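PDB 4H40: putative cell adhesion protein from Bacteroides fragilis, which is a fimbrillin-like protein that probably serves as a subunit of a distinct type of pilus, with a likely role in cell adhesion. Local coordinates for residues V61-D64 / A65-L69. Sequence-based numbering, arbitrary orientation.
Sequences VYDD and AKNLL
D63 and N67 meet across the turn D63-K66, in the loop between the strands 56-62 and 74-79. With chi1 at 58°, the D63 carboxylate sits between its own backbone N and carbonyl carbon, a rotation that brings it to the backbone N-H groups of A65 and N67. There D63 OD1 accepts from the backbone N of N67 at 2.8 Å, N-H···O angle 158°, the donor standing above the carboxylate plane. A weak bond from A65 N reaches the same oxygen, while D63 OD2 takes a second weak one from N67 ND2 at 3.3 Å. The amide and carboxylate planes are 72° apart, so the two groups meet crosswise rather than as a flat pair.

The backbone supplies the rest of the closure. K66 N donates to D63 O at 3.0 Å, the mark of the type I turn D63-K66; K66 then adopts positive phi. Farther along, D63 N pairs with N67 O at 2.9 Å, which makes this a 3:5 beta hairpin with a G1 bulge at K66. L69 N bonds V61 O at 2.9 Å, and these last two bonds flank the single bridge between Y62 and L68; the returning arm is otherwise loop.

Apolar contacts line the base of the hairpin. V61 CG1 lies 4.0 Å from L69 CD1, and both side chains also touch Y115 of the strand 113-121. The Y62 ring brings CE2 to 3.9 Å from L68 CD1, and K66 makes a cation-pi contact with Y116 of the strand 113-121.

The D63 carboxylate thus adds to the backbone bonds that close the turn, and the N-H groups it receives would probably stabilise its negative charge.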
loop_
_atom_site.group_PDB
_atom_site.type_symbol
_atom_site.label_atom_id
_atom_site.label_comp_id
_atom_site.label_asym_id
_atom_site.label_seq_id
_atom_site.Cartn_x
_atom_site.Cartn_y
_atom_site.Cartn_z
ATOM N N VAL B 61 -11.930 -22.672 -35.093
ATOM C CA VAL B 61 -12.963 -23.689 -35.287
ATOM C C VAL B 61 -12.441 -25.083 -34.910
ATOM O O VAL B 61 -11.294 -25.422 -35.199
ATOM C CB VAL B 61 -13.525 -23.651 -36.730
ATOM C CG1 VAL B 61 -14.517 -24.780 -36.990
ATOM C CG2 VAL B 61 -14.183 -22.308 -37.014
ATOM N N TYR B 62 -13.312 -25.866 -34.245
ATOM C CA TYR B 62 -13.104 -27.254 -33.823
ATOM C C TYR B 62 -14.261 -28.136 -34.314
ATOM O O TYR B 62 -15.367 -27.626 -34.489
ATOM C CB TYR B 62 -12.997 -27.357 -32.291
ATOM C CG TYR B 62 -11.929 -26.484 -31.669
ATOM C CD1 TYR B 62 -12.217 -25.191 -31.252
ATOM C CD2 TYR B 62 -10.644 -26.972 -31.446
ATOM C CE1 TYR B 62 -11.239 -24.385 -30.670
ATOM C CE2 TYR B 62 -9.663 -26.184 -30.842
ATOM C CZ TYR B 62 -9.967 -24.894 -30.451
ATOM O OH TYR B 62 -8.996 -24.114 -29.864
ATOM N N ASP B 63 -14.037 -29.451 -34.504
ATOM C CA ASP B 63 -15.139 -30.335 -34.900
ATOM C C ASP B 63 -15.970 -30.698 -33.639
ATOM O O ASP B 63 -15.675 -30.182 -32.555
ATOM C CB ASP B 63 -14.632 -31.585 -35.657
ATOM C CG ASP B 63 -13.641 -32.487 -34.935
ATOM O OD1 ASP B 63 -13.463 -32.323 -33.711
ATOM O OD2 ASP B 63 -13.070 -33.382 -35.592
ATOM N N ASP B 64 -16.993 -31.574 -33.775
ATOM C CA ASP B 64 -17.856 -31.995 -32.660
ATOM C C ASP B 64 -17.075 -32.748 -31.549
ATOM O O ASP B 64 -17.537 -32.791 -30.409
ATOM C CB ASP B 64 -19.049 -32.847 -33.159
ATOM C CG ASP B 64 -18.708 -33.925 -34.170
ATOM O OD1 ASP B 64 -17.918 -34.838 -33.828
ATOM O OD2 ASP B 64 -19.275 -33.890 -35.286
ATOM N N ALA B 65 -15.888 -33.296 -31.879
ATOM C CA ALA B 65 -15.016 -34.012 -30.948
ATOM C C ALA B 65 -13.913 -33.089 -30.355
ATOM O O ALA B 65 -12.990 -33.579 -29.696
ATOM C CB ALA B 65 -14.392 -35.211 -31.642
ATOM N N LYS B 66 -14.038 -31.756 -30.571
ATOM C CA LYS B 66 -13.154 -30.679 -30.082
ATOM C C LYS B 66 -11.723 -30.740 -30.683
ATOM O O LYS B 66 -10.755 -30.330 -30.024
ATOM C CB LYS B 66 -13.097 -30.629 -28.535
ATOM C CG LYS B 66 -14.392 -30.173 -27.872
ATOM C CD LYS B 66 -14.222 -30.128 -26.366
ATOM C CE LYS B 66 -15.496 -29.806 -25.619
ATOM N NZ LYS B 66 -15.224 -29.498 -24.182
ATOM N N ASN B 67 -11.608 -31.184 -31.963
ATOM C CA ASN B 67 -10.332 -31.246 -32.699
ATOM C C ASN B 67 -10.214 -30.036 -33.617
ATOM O O ASN B 67 -11.183 -29.682 -34.294
ATOM C CB ASN B 67 -10.184 -32.540 -33.500
ATOM C CG ASN B 67 -10.346 -33.801 -32.690
ATOM O OD1 ASN B 67 -9.623 -34.054 -31.715
ATOM N ND2 ASN B 67 -11.295 -34.632 -33.099
ATOM N N LEU B 68 -9.024 -29.412 -33.644
ATOM C CA LEU B 68 -8.736 -28.204 -34.418
ATOM C C LEU B 68 -8.954 -28.376 -35.929
ATOM O O LEU B 68 -8.499 -29.357 -36.530
ATOM C CB LEU B 68 -7.293 -27.741 -34.147
ATOM C CG LEU B 68 -6.876 -26.364 -34.670
ATOM C CD1 LEU B 68 -7.768 -25.261 -34.128
ATOM C CD2 LEU B 68 -5.427 -26.087 -34.323
ATOM N N LEU B 69 -9.646 -27.392 -36.531
ATOM C CA LEU B 69 -9.909 -27.356 -37.966
ATOM C C LEU B 69 -9.245 -26.115 -38.550
ATOM O O LEU B 69 -9.902 -25.096 -38.780
ATOM C CB LEU B 69 -11.426 -27.404 -38.290
ATOM C CG LEU B 69 -12.235 -28.639 -37.837
ATOM C CD1 LEU B 69 -13.670 -28.522 -38.263
ATOM C CD2 LEU B 69 -11.640 -29.940 -38.347
#